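PDB 3L8R: putative PTS system, cellobiose-specific IIA component from Streptococcus mutans, which probably relays phosphoryl groups from HPr to the IIB component during uptake of cellobiose-type sugars, as the trimeric IIA component of a phosphotransferase system. Local coordinates for residues L32-A37 with M101-L106; H42-A47 with I54-K59; Q72-L77 with H95-L100. All coordinates share one frame; numbering follows the deposited sequence.

Interaction 1 of 3, residues L32-A37 with M101-L106; sequences LNSGNA and MTTMTL
T103 leans its methyl against the backbone of S34 and the methyl of A37, and this small patch is the tight part of the contact. With OG1 beside the backbone N (chi1 -69°), T103 places CG2 anti to that N, the branch that reaches the other helix: T103 CG2 lies 3.5 Å from S34 O. Beside it, T103 CG2 and A37 CB meet at 4.1 Å. A serine, an alanine and a threonine suit a place where two helices come close: S34 CA and T103 CA are 6.5 Å apart, leaving little depth for anything larger.

Helices 20-49 and 91-118 are the first and last of the antiparallel three-helix bundle of a lactose/cellobiose-type IIA subunit, and L67 of the middle helix 53-82 packs on both A37 and T103.

The polar side of the contact is looser. S34 OG and T103 OG1 stand 4.3 Å apart and do not bond to each other; S34 OG is paired with H99 ND1, whereas T103 OG1 has weak bonds to R38 and to the carbonyl of H99. T105 OG1 bonds back to M101 O at 2.8 Å, reaching it from the opposite face to T105 N. The same hydroxyl is bonded to R38 and T102 of the second subunit. The outer face of helix 20-49 is more open, with N33 and N36 partly exposed.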
ATOM      1  N   LEU A  32      -9.805 -12.675   0.061  1.00 19.15           N
ATOM      2  CA  LEU A  32     -11.112 -12.683  -0.621  1.00 20.55           C
ATOM      3  C   LEU A  32     -11.952 -11.459  -0.327  1.00 20.26           C
ATOM      4  O   LEU A  32     -12.505 -10.861  -1.248  1.00 19.60           O
ATOM      5  CB  LEU A  32     -11.957 -13.948  -0.341  1.00 21.64           C
ATOM      6  CG  LEU A  32     -11.407 -15.123  -1.169  1.00 24.69           C
ATOM      7  CD1 LEU A  32     -11.706 -16.485  -0.506  1.00 25.29           C
ATOM      8  CD2 LEU A  32     -11.899 -15.052  -2.627  1.00 25.08           C
ATOM      9  N   ASN A  33     -12.072 -11.113   0.957  1.00 20.08           N
ATOM     10  CA  ASN A  33     -12.887  -9.964   1.313  1.00 19.92           C
ATOM     11  C   ASN A  33     -12.270  -8.647   0.918  1.00 19.46           C
ATOM     12  O   ASN A  33     -12.977  -7.711   0.538  1.00 19.47           O
ATOM     13  CB  ASN A  33     -13.247  -9.976   2.789  1.00 20.01           C
ATOM     14  CG  ASN A  33     -14.238 -11.080   3.124  1.00 20.15           C
ATOM     15  OD1 ASN A  33     -15.216 -11.288   2.399  1.00 21.43           O
ATOM     16  ND2 ASN A  33     -13.996 -11.783   4.231  1.00 18.09           N
ATOM     17  N   SER A  34     -10.954  -8.553   0.943  1.00 18.79           N
ATOM     18  CA  SER A  34     -10.401  -7.279   0.522  1.00 18.54           C
ATOM     19  C   SER A  34     -10.391  -7.181  -0.994  1.00 17.39           C
ATOM     20  O   SER A  34     -10.650  -6.099  -1.536  1.00 16.93           O
ATOM     21  CB  SER A  34      -9.072  -6.927   1.224  1.00 19.36           C
ATOM     22  OG  SER A  34      -7.921  -7.425   0.526  1.00 23.88           O
ATOM     23  N   GLY A  35     -10.209  -8.323  -1.672  1.00 17.58           N
ATOM     24  CA  GLY A  35     -10.311  -8.393  -3.150  1.00 18.21           C
ATOM     25  C   GLY A  35     -11.682  -7.878  -3.587  1.00 19.78           C
ATOM     26  O   GLY A  35     -11.815  -7.034  -4.477  1.00 21.29           O
ATOM     27  N   ASN A  36     -12.725  -8.360  -2.931  1.00 20.46           N
ATOM     28  CA  ASN A  36     -14.061  -7.906  -3.225  1.00 21.05           C
ATOM     29  C   ASN A  36     -14.204  -6.413  -2.963  1.00 21.04           C
ATOM     30  O   ASN A  36     -14.770  -5.675  -3.794  1.00 21.32           O
ATOM     31  CB  ASN A  36     -15.065  -8.667  -2.388  1.00 21.54           C
ATOM     32  CG  ASN A  36     -16.489  -8.451  -2.861  1.00 23.98           C
ATOM     33  OD1 ASN A  36     -17.426  -8.445  -2.067  1.00 27.16           O
ATOM     34  ND2 ASN A  36     -16.661  -8.292  -4.155  1.00 25.64           N
ATOM     35  N   ALA A  37     -13.673  -5.952  -1.824  1.00 19.89           N
ATOM     36  CA  ALA A  37     -13.808  -4.536  -1.477  1.00 17.98           C
ATOM     37  C   ALA A  37     -13.055  -3.741  -2.498  1.00 17.47           C
ATOM     38  O   ALA A  37     -13.512  -2.676  -2.906  1.00 17.53           O
ATOM     39  CB  ALA A  37     -13.311  -4.238  -0.044  1.00 17.70           C
ATOM     40  N   MET A 101      -4.187  -3.699   3.276  1.00 11.05           N
ATOM     41  CA  MET A 101      -3.751  -2.338   3.560  1.00 10.61           C
ATOM     42  C   MET A 101      -3.695  -1.491   2.286  1.00 10.63           C
ATOM     43  O   MET A 101      -3.988  -0.300   2.344  1.00 12.20           O
ATOM     44  CB  MET A 101      -2.415  -2.354   4.293  1.00 10.87           C
ATOM     45  CG  MET A 101      -2.427  -3.128   5.659  1.00 13.16           C
ATOM     46  SD  MET A 101      -3.290  -2.240   7.049  1.00 18.02           S
ATOM     47  CE  MET A 101      -2.207  -0.780   7.198  1.00 14.30           C
ATOM     48  N   THR A 102      -3.397  -2.054   1.116  1.00  9.09           N
ATOM     49  CA  THR A 102      -3.471  -1.201  -0.062  1.00  8.50           C
ATOM     50  C   THR A 102      -4.905  -0.919  -0.441  1.00  9.25           C
ATOM     51  O   THR A 102      -5.245   0.153  -0.963  1.00  7.94           O
ATOM     52  CB  THR A 102      -2.637  -1.672  -1.273  1.00  9.16           C
ATOM     53  OG1 THR A 102      -3.215  -2.854  -1.879  1.00 12.78           O
ATOM     54  CG2 THR A 102      -1.172  -1.929  -0.911  1.00  4.23           C
ATOM     55  N   THR A 103      -5.777  -1.867  -0.131  1.00 10.80           N
ATOM     56  CA  THR A 103      -7.177  -1.692  -0.487  1.00 11.70           C
ATOM     57  C   THR A 103      -7.797  -0.630   0.408  1.00 12.50           C
ATOM     58  O   THR A 103      -8.525   0.246  -0.073  1.00 12.95           O
ATOM     59  CB  THR A 103      -7.942  -3.064  -0.562  1.00 12.47           C
ATOM     60  OG1 THR A 103      -7.447  -3.793  -1.691  1.00 11.07           O
ATOM     61  CG2 THR A 103      -9.468  -2.858  -0.743  1.00 12.20           C
ATOM     62  N   MET A 104      -7.457  -0.638   1.693  1.00 12.78           N
ATOM     63  CA  MET A 104      -7.820   0.506   2.567  1.00 13.25           C
ATOM     64  C   MET A 104      -7.311   1.844   2.023  1.00 12.91           C
ATOM     65  O   MET A 104      -8.073   2.782   1.852  1.00 13.06           O
ATOM     66  CB  MET A 104      -7.239   0.297   3.952  1.00 14.08           C
ATOM     67  CG  MET A 104      -7.360   1.517   4.905  1.00 20.77           C
ATOM     68  SD  MET A 104      -6.666   1.012   6.518  1.00 34.46           S
ATOM     69  CE  MET A 104      -4.937   1.512   6.317  1.00 29.93           C
ATOM     70  N   THR A 105      -6.011   1.924   1.751  1.00 12.48           N
ATOM     71  CA  THR A 105      -5.443   3.118   1.178  1.00 11.88           C
ATOM     72  C   THR A 105      -6.213   3.510  -0.081  1.00 11.61           C
ATOM     73  O   THR A 105      -6.512   4.691  -0.279  1.00 11.15           O
ATOM     74  CB  THR A 105      -3.958   2.931   0.805  1.00 11.97           C
ATOM     75  OG1 THR A 105      -3.224   2.342   1.894  1.00 12.55           O
ATOM     76  CG2 THR A 105      -3.342   4.259   0.440  1.00 13.14           C
ATOM     77  N   LEU A 106      -6.558   2.531  -0.926  1.00 11.16           N
ATOM     78  CA  LEU A 106      -7.244   2.867  -2.153  1.00 10.56           C
ATOM     79  C   LEU A 106      -8.649   3.417  -1.863  1.00 12.27           C
ATOM     80  O   LEU A 106      -9.057   4.347  -2.529  1.00 10.36           O
ATOM     81  CB  LEU A 106      -7.307   1.690  -3.112  1.00 10.25           C
ATOM     82  CG  LEU A 106      -7.910   2.003  -4.477  1.00  8.42           C
ATOM     83  CD1 LEU A 106      -6.941   2.826  -5.342  1.00  7.06           C
ATOM     84  CD2 LEU A 106      -8.373   0.774  -5.210  1.00  7.98           C
TER

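Interaction 2 of 3, residues H42-A47 with I54-K59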
ATOM      1  N   HIS A  42     -13.401   0.123  -7.130  1.00 17.09           N
ATOM      2  CA  HIS A  42     -13.291   0.413  -8.558  1.00 18.16           C
ATOM      3  C   HIS A  42     -14.646   0.708  -9.192  1.00 18.68           C
ATOM      4  O   HIS A  42     -14.771   1.627  -9.964  1.00 19.10           O
ATOM      5  CB  HIS A  42     -12.573  -0.690  -9.313  1.00 18.17           C
ATOM      6  CG  HIS A  42     -11.093  -0.573  -9.242  1.00 17.08           C
ATOM      7  ND1 HIS A  42     -10.400   0.404  -9.927  1.00 16.60           N
ATOM      8  CD2 HIS A  42     -10.173  -1.284  -8.546  1.00 14.34           C
ATOM      9  CE1 HIS A  42      -9.107   0.281  -9.666  1.00 17.90           C
ATOM     10  NE2 HIS A  42      -8.943  -0.736  -8.831  1.00 16.54           N
ATOM     11  N   GLU A  43     -15.673  -0.021  -8.803  1.00 20.30           N
ATOM     12  CA  GLU A  43     -17.054   0.387  -9.118  1.00 21.39           C
ATOM     13  C   GLU A  43     -17.266   1.853  -8.744  1.00 21.20           C
ATOM     14  O   GLU A  43     -17.618   2.659  -9.612  1.00 21.19           O
ATOM     15  CB  GLU A  43     -18.086  -0.525  -8.450  1.00 21.33           C
ATOM     16  CG  GLU A  43     -17.999  -1.979  -8.869  1.00 23.01           C
ATOM     17  CD  GLU A  43     -19.269  -2.745  -8.548  1.00 27.45           C
ATOM     18  OE1 GLU A  43     -19.357  -3.436  -7.522  1.00 25.01           O
ATOM     19  OE2 GLU A  43     -20.210  -2.644  -9.356  1.00 35.37           O
ATOM     20  N   ALA A  44     -16.961   2.236  -7.507  1.00 21.14           N
ATOM     21  CA  ALA A  44     -17.113   3.646  -7.163  1.00 21.83           C
ATOM     22  C   ALA A  44     -16.317   4.532  -8.123  1.00 23.21           C
ATOM     23  O   ALA A  44     -16.808   5.600  -8.508  1.00 23.78           O
ATOM     24  CB  ALA A  44     -16.758   3.928  -5.729  1.00 21.81           C
ATOM     25  N   PHE A  45     -15.099   4.124  -8.522  1.00 23.44           N
ATOM     26  CA  PHE A  45     -14.390   4.915  -9.522  1.00 22.88           C
ATOM     27  C   PHE A  45     -15.106   4.938 -10.878  1.00 24.03           C
ATOM     28  O   PHE A  45     -15.047   5.931 -11.590  1.00 24.28           O
ATOM     29  CB  PHE A  45     -12.961   4.448  -9.714  1.00 21.70           C
ATOM     30  CG  PHE A  45     -12.014   4.914  -8.642  1.00 20.63           C
ATOM     31  CD1 PHE A  45     -11.841   6.294  -8.362  1.00 19.91           C
ATOM     32  CD2 PHE A  45     -11.271   3.995  -7.913  1.00 15.46           C
ATOM     33  CE1 PHE A  45     -10.957   6.722  -7.380  1.00 15.23           C
ATOM     34  CE2 PHE A  45     -10.394   4.422  -6.945  1.00 15.06           C
ATOM     35  CZ  PHE A  45     -10.229   5.792  -6.676  1.00 15.43           C
ATOM     36  N   ASP A  46     -15.758   3.856 -11.271  1.00 25.66           N
ATOM     37  CA  ASP A  46     -16.406   3.868 -12.578  1.00 27.43           C
ATOM     38  C   ASP A  46     -17.614   4.822 -12.491  1.00 28.27           C
ATOM     39  O   ASP A  46     -17.904   5.561 -13.437  1.00 27.68           O
ATOM     40  CB  ASP A  46     -16.860   2.477 -13.036  1.00 27.73           C
ATOM     41  CG  ASP A  46     -15.734   1.416 -13.058  1.00 29.66           C
ATOM     42  OD1 ASP A  46     -14.637   1.627 -13.634  1.00 30.07           O
ATOM     43  OD2 ASP A  46     -15.986   0.310 -12.509  1.00 34.78           O
ATOM     44  N   ALA A  47     -18.274   4.818 -11.328  1.00 29.27           N
ATOM     45  CA  ALA A  47     -19.505   5.589 -11.095  1.00 30.74           C
ATOM     46  C   ALA A  47     -19.227   7.058 -10.919  1.00 32.04           C
ATOM     47  O   ALA A  47     -20.075   7.879 -11.272  1.00 32.74           O
ATOM     48  CB  ALA A  47     -20.316   5.044  -9.892  1.00 30.35           C
ATOM     49  N   ILE A  54     -23.894   9.560  -6.522  1.00 34.57           N
ATOM     50  CA  ILE A  54     -24.712   8.796  -5.596  1.00 34.25           C
ATOM     51  C   ILE A  54     -24.213   7.392  -5.447  1.00 33.71           C
ATOM     52  O   ILE A  54     -23.947   6.928  -4.355  1.00 33.98           O
ATOM     53  CB  ILE A  54     -26.193   8.823  -6.043  1.00 34.95           C
ATOM     54  CG1 ILE A  54     -26.726  10.143  -5.592  1.00 36.01           C
ATOM     55  CG2 ILE A  54     -27.053   7.736  -5.360  1.00 35.39           C
ATOM     56  CD1 ILE A  54     -25.830  10.658  -4.448  1.00 37.17           C
ATOM     57  N   LEU A  55     -24.099   6.715  -6.572  1.00 33.43           N
ATOM     58  CA  LEU A  55     -23.715   5.349  -6.587  1.00 33.00           C
ATOM     59  C   LEU A  55     -22.342   5.234  -5.955  1.00 32.65           C
ATOM     60  O   LEU A  55     -22.135   4.387  -5.078  1.00 33.08           O
ATOM     61  CB  LEU A  55     -23.708   4.859  -8.033  1.00 33.09           C
ATOM     62  CG  LEU A  55     -23.688   3.338  -8.197  1.00 33.17           C
ATOM     63  CD1 LEU A  55     -24.882   2.700  -7.521  1.00 30.65           C
ATOM     64  CD2 LEU A  55     -23.659   3.053  -9.690  1.00 32.92           C
ATOM     65  N   ALA A  56     -21.432   6.104  -6.395  1.00 31.62           N
ATOM     66  CA  ALA A  56     -20.040   6.079  -5.972  1.00 31.44           C
ATOM     67  C   ALA A  56     -19.924   6.211  -4.457  1.00 31.15           C
ATOM     68  O   ALA A  56     -19.183   5.449  -3.819  1.00 30.15           O
ATOM     69  CB  ALA A  56     -19.240   7.182  -6.678  1.00 31.47           C
ATOM     70  N   GLU A  57     -20.697   7.132  -3.878  1.00 31.00           N
ATOM     71  CA  GLU A  57     -20.692   7.288  -2.433  1.00 31.05           C
ATOM     72  C   GLU A  57     -21.170   6.042  -1.710  1.00 31.05           C
ATOM     73  O   GLU A  57     -20.568   5.650  -0.671  1.00 30.27           O
ATOM     74  CB  GLU A  57     -21.486   8.493  -1.969  1.00 31.52           C
ATOM     75  CG  GLU A  57     -21.448   8.594  -0.443  1.00 32.10           C
ATOM     76  CD  GLU A  57     -21.939   9.915   0.107  1.00 34.74           C
ATOM     77  OE1 GLU A  57     -21.869  10.070   1.348  1.00 38.06           O
ATOM     78  OE2 GLU A  57     -22.394  10.790  -0.668  1.00 34.76           O
ATOM     79  N   GLN A  58     -22.232   5.440  -2.268  1.00 30.68           N
ATOM     80  CA  GLN A  58     -22.831   4.185  -1.766  1.00 30.46           C
ATOM     81  C   GLN A  58     -21.870   3.030  -1.904  1.00 29.45           C
ATOM     82  O   GLN A  58     -21.703   2.249  -0.967  1.00 29.73           O
ATOM     83  CB  GLN A  58     -24.146   3.834  -2.507  1.00 30.86           C
ATOM     84  CG  GLN A  58     -25.376   4.567  -1.999  1.00 32.16           C
ATOM     85  CD  GLN A  58     -26.517   4.613  -3.009  1.00 36.51           C
ATOM     86  OE1 GLN A  58     -26.385   4.105  -4.144  1.00 38.06           O
ATOM     87  NE2 GLN A  58     -27.666   5.219  -2.603  1.00 34.33           N
ATOM     88  N   LYS A  59     -21.249   2.918  -3.072  1.00 27.90           N
ATOM     89  CA  LYS A  59     -20.271   1.873  -3.317  1.00 27.23           C
ATOM     90  C   LYS A  59     -19.062   1.984  -2.390  1.00 26.68           C
ATOM     91  O   LYS A  59     -18.570   0.963  -1.863  1.00 25.90           O
ATOM     92  CB  LYS A  59     -19.858   1.891  -4.783  1.00 28.17           C
ATOM     93  CG  LYS A  59     -20.516   0.792  -5.679  1.00 30.32           C
ATOM     94  CD  LYS A  59     -22.025   0.541  -5.421  1.00 31.68           C
ATOM     95  CE  LYS A  59     -22.575  -0.459  -6.433  1.00 31.94           C
ATOM     96  NZ  LYS A  59     -22.270  -1.877  -6.089  1.00 30.90           N
TER
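Alanine methyls make the apolar part of this contact, where A44 and A47 of helix 20-49 pack against A56 and L55 of helix 53-82, the A47 and L55 side chains directed across. The CA atoms of A44 and A56 are 4.0 Å apart, a spacing possible because neither carries more than a methyl. A56 CB rests against A44 O at 3.4 Å. A47 CB touches both partners, 4.0 Å from A56 CB and 3.9 Å from L55 CB. With CG anti to the backbone N (chi1 -164°), L55 also brings CD2 to the same methyl, and this larger side chain closes the partly exposed margin.

K59 CB packs on A44 CB at 3.8 Å and its CG lies over the CB of E43, so the aliphatic stem is used as a hydrophobic group. Bends at chi2 and chi4 bring NZ alongside the E43 carboxylate.

The one charged pair is a long salt bridge, with E43 OE1 3.6 Å from K59 NZ; the two chains pass each other at a slant. E62 gives the same lysine a second, weak ion pair. Long charged side chains suit this partly exposed edge, their ends near water while the stems pack.

The short segments run at 167° with axes 7.8 Å apart, the close antiparallel packing of an alanine-lined helical hairpin, at the turn between the first two helices of the IIA bundle.

Interaction 3 of 3, residues Q72-L77 with H95-L100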
ATOM      1  N   GLN A  72     -11.132  -6.897  10.425  1.00 26.36           N
ATOM      2  CA  GLN A  72     -11.401  -7.660  11.642  1.00 26.72           C
ATOM      3  C   GLN A  72     -10.487  -8.855  11.739  1.00 26.31           C
ATOM      4  O   GLN A  72      -9.900  -9.129  12.802  1.00 26.86           O
ATOM      5  CB  GLN A  72     -12.844  -8.160  11.673  1.00 27.49           C
ATOM      6  CG  GLN A  72     -13.277  -8.705  13.024  1.00 32.19           C
ATOM      7  CD  GLN A  72     -13.265  -7.625  14.138  1.00 38.51           C
ATOM      8  OE1 GLN A  72     -12.402  -7.629  15.025  1.00 40.77           O
ATOM      9  NE2 GLN A  72     -14.214  -6.689  14.073  1.00 39.94           N
ATOM     10  N   ALA A  73     -10.353  -9.580  10.634  1.00 25.53           N
ATOM     11  CA  ALA A  73      -9.531 -10.769  10.660  1.00 25.26           C
ATOM     12  C   ALA A  73      -8.068 -10.399  10.885  1.00 25.84           C
ATOM     13  O   ALA A  73      -7.392 -11.046  11.676  1.00 26.59           O
ATOM     14  CB  ALA A  73      -9.722 -11.572   9.435  1.00 24.50           C
ATOM     15  N   GLN A  74      -7.582  -9.344  10.229  1.00 26.20           N
ATOM     16  CA  GLN A  74      -6.246  -8.845  10.571  1.00 27.11           C
ATOM     17  C   GLN A  74      -6.148  -8.414  12.046  1.00 27.41           C
ATOM     18  O   GLN A  74      -5.146  -8.698  12.732  1.00 27.10           O
ATOM     19  CB  GLN A  74      -5.751  -7.727   9.638  1.00 26.15           C
ATOM     20  CG  GLN A  74      -4.375  -7.234  10.021  1.00 25.09           C
ATOM     21  CD  GLN A  74      -3.815  -6.228   9.043  1.00 25.85           C
ATOM     22  OE1 GLN A  74      -4.012  -5.020   9.176  1.00 24.36           O
ATOM     23  NE2 GLN A  74      -3.129  -6.724   8.035  1.00 26.72           N
ATOM     24  N   THR A  75      -7.173  -7.742  12.546  1.00 28.18           N
ATOM     25  CA  THR A  75      -7.102  -7.315  13.941  1.00 29.57           C
ATOM     26  C   THR A  75      -7.018  -8.506  14.917  1.00 29.94           C
ATOM     27  O   THR A  75      -6.300  -8.431  15.938  1.00 29.02           O
ATOM     28  CB  THR A  75      -8.206  -6.311  14.328  1.00 29.67           C
ATOM     29  OG1 THR A  75      -8.202  -5.229  13.390  1.00 31.24           O
ATOM     30  CG2 THR A  75      -7.934  -5.725  15.701  1.00 29.16           C
ATOM     31  N   ASP A  76      -7.715  -9.598  14.586  1.00 30.67           N
ATOM     32  CA  ASP A  76      -7.750 -10.768  15.472  1.00 31.95           C
ATOM     33  C   ASP A  76      -6.373 -11.384  15.513  1.00 32.41           C
ATOM     34  O   ASP A  76      -5.900 -11.795  16.582  1.00 32.26           O
ATOM     35  CB  ASP A  76      -8.756 -11.829  15.000  1.00 32.53           C
ATOM     36  CG  ASP A  76     -10.213 -11.371  15.101  1.00 34.84           C
ATOM     37  OD1 ASP A  76     -10.519 -10.349  15.776  1.00 35.45           O
ATOM     38  OD2 ASP A  76     -11.066 -12.050  14.478  1.00 37.11           O
ATOM     39  N   LEU A  77      -5.723 -11.439  14.346  1.00 32.72           N
ATOM     40  CA  LEU A  77      -4.358 -11.947  14.252  1.00 32.50           C
ATOM     41  C   LEU A  77      -3.385 -11.127  15.060  1.00 32.97           C
ATOM     42  O   LEU A  77      -2.633 -11.684  15.874  1.00 33.02           O
ATOM     43  CB  LEU A  77      -3.905 -11.972  12.818  1.00 32.36           C
ATOM     44  CG  LEU A  77      -4.596 -12.998  11.950  1.00 31.62           C
ATOM     45  CD1 LEU A  77      -3.960 -12.875  10.594  1.00 31.78           C
ATOM     46  CD2 LEU A  77      -4.439 -14.396  12.531  1.00 26.91           C
ATOM     47  N   HIS A  95       0.877 -11.304   1.740  1.00 14.19           N
ATOM     48  CA  HIS A  95       0.238 -10.899   0.503  1.00 13.58           C
ATOM     49  C   HIS A  95      -1.131 -10.418   0.829  1.00 13.91           C
ATOM     50  O   HIS A  95      -1.531  -9.378   0.356  1.00 14.17           O
ATOM     51  CB  HIS A  95       0.140 -12.081  -0.441  1.00 14.53           C
ATOM     52  CG  HIS A  95      -0.545 -11.758  -1.730  1.00 14.66           C
ATOM     53  ND1 HIS A  95      -0.115 -10.749  -2.560  1.00 14.52           N
ATOM     54  CD2 HIS A  95      -1.593 -12.343  -2.354  1.00 12.77           C
ATOM     55  CE1 HIS A  95      -0.899 -10.694  -3.625  1.00 15.49           C
ATOM     56  NE2 HIS A  95      -1.809 -11.651  -3.522  1.00 14.55           N
ATOM     57  N   ALA A  96      -1.841 -11.198   1.659  1.00 14.08           N
ATOM     58  CA  ALA A  96      -3.138 -10.836   2.209  1.00 14.24           C
ATOM     59  C   ALA A  96      -3.121  -9.489   2.970  1.00 14.79           C
ATOM     60  O   ALA A  96      -3.947  -8.613   2.706  1.00 15.64           O
ATOM     61  CB  ALA A  96      -3.638 -11.965   3.097  1.00 14.02           C
ATOM     62  N   GLN A  97      -2.172  -9.316   3.892  1.00 14.53           N
ATOM     63  CA  GLN A  97      -2.000  -8.035   4.526  1.00 14.75           C
ATOM     64  C   GLN A  97      -1.744  -6.929   3.523  1.00 14.50           C
ATOM     65  O   GLN A  97      -2.240  -5.806   3.711  1.00 16.08           O
ATOM     66  CB  GLN A  97      -0.897  -8.087   5.562  1.00 14.88           C
ATOM     67  CG  GLN A  97      -1.199  -9.008   6.764  1.00 15.81           C
ATOM     68  CD  GLN A  97      -0.037  -9.049   7.742  1.00 19.83           C
ATOM     69  OE1 GLN A  97       0.700 -10.050   7.812  1.00 23.32           O
ATOM     70  NE2 GLN A  97       0.179  -7.944   8.459  1.00 15.86           N
ATOM     71  N   ASP A  98      -1.022  -7.205   2.441  1.00 13.46           N
ATOM     72  CA  ASP A  98      -0.745  -6.109   1.501  1.00 13.30           C
ATOM     73  C   ASP A  98      -2.065  -5.801   0.780  1.00 13.21           C
ATOM     74  O   ASP A  98      -2.333  -4.672   0.388  1.00 13.15           O
ATOM     75  CB  ASP A  98       0.283  -6.481   0.419  1.00 12.62           C
ATOM     76  CG  ASP A  98       1.709  -6.585   0.913  1.00 14.99           C
ATOM     77  OD1 ASP A  98       2.177  -5.884   1.895  1.00 20.69           O
ATOM     78  OD2 ASP A  98       2.415  -7.420   0.278  1.00 13.60           O
ATOM     79  N   HIS A  99      -2.881  -6.818   0.560  1.00 13.38           N
ATOM     80  CA  HIS A  99      -4.119  -6.585  -0.147  1.00 13.80           C
ATOM     81  C   HIS A  99      -5.044  -5.787   0.755  1.00 13.21           C
ATOM     82  O   HIS A  99      -5.638  -4.789   0.318  1.00 14.51           O
ATOM     83  CB  HIS A  99      -4.755  -7.911  -0.560  1.00 15.30           C
ATOM     84  CG  HIS A  99      -5.348  -7.877  -1.931  1.00 20.48           C
ATOM     85  ND1 HIS A  99      -6.516  -7.180  -2.222  1.00 23.43           N
ATOM     86  CD2 HIS A  99      -4.914  -8.414  -3.103  1.00 22.62           C
ATOM     87  CE1 HIS A  99      -6.764  -7.287  -3.520  1.00 25.80           C
ATOM     88  NE2 HIS A  99      -5.817  -8.038  -4.072  1.00 25.41           N
ATOM     89  N   LEU A 100      -5.147  -6.179   2.017  1.00 11.37           N
ATOM     90  CA  LEU A 100      -5.940  -5.388   2.953  1.00 11.30           C
ATOM     91  C   LEU A 100      -5.466  -3.934   3.018  1.00 11.22           C
ATOM     92  O   LEU A 100      -6.253  -3.033   2.815  1.00 12.22           O
ATOM     93  CB  LEU A 100      -5.962  -6.032   4.353  1.00 10.43           C
ATOM     94  CG  LEU A 100      -6.799  -5.357   5.447  1.00 10.57           C
ATOM     95  CD1 LEU A 100      -8.270  -4.982   5.072  1.00  3.73           C
ATOM     96  CD2 LEU A 100      -6.760  -6.144   6.793  1.00  5.60           C
TER
HETATM   97  O   HOH W   1      -0.984  -5.257   7.822  1.00 15.88           O
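Q74 is the residue of segment 72-77 that carries this contact, meeting L100 with its stem and Q97 with its amide. A73, just before it, is buried and turns its methyl to I30 of helix 20-49, a place where a small side chain lets the helices approach. The Q74 side chain is extended through CD, with CG anti to the backbone N (chi1 180°), and reaches across to helix 91-118. Its CB touches L100 CD2 at 3.4 Å, and farther out the same methyl lies beside the amide, 3.7 Å from Q74 CD. Leucine suits this position, since a branched apolar end lets one methyl lie along the glutamine stem.

At the end of the side chain, Q74 NE2 comes to 3.2 Å from Q97 CG, and the two side chains cross at about a right angle with their amide planes 82° apart. They do not bond directly. A water accepts from both, 3.0 Å from Q97 NE2 and weakly, at 2.6 Å, from Q74 NE2, and gives these buried amides a shared polar partner. Farther on, L77 adds apolar bulk against M93 of helix 91-118 and I91 of the second subunit.

Segment 95-100 also holds H95, the predicted phosphorylation site, and D98, the predicted magnesium ligand shared by the trimer. Q74 packs on H95 of the second subunit, while the D98 carboxylates of all three subunits come together. Within the chain, I30 of helix 20-49 covers A96 and L100, and L67, A70 and H71 of helix 53-82 also pack on L100.

In the fold
Interactions 1 and 3 are buried in the middle of the bundle, share helix 91-118 and touch each other, for instance where M101 packs against Q74. Interaction 2 lies about 16 Å from the chain centre, joins helices 20-49 and 53-82 near their connecting turn, and is only partly buried. Taken together, the three contacts pair each helix with both others. Their chemistry follows their place: short side chains and a threonine methyl in interaction 1, glutamines sharing a water near the predicted active site in interaction 3, alanines edged by a long salt bridge in interaction 2. L106 links interactions 1 and 2 by packing on H42 and F45.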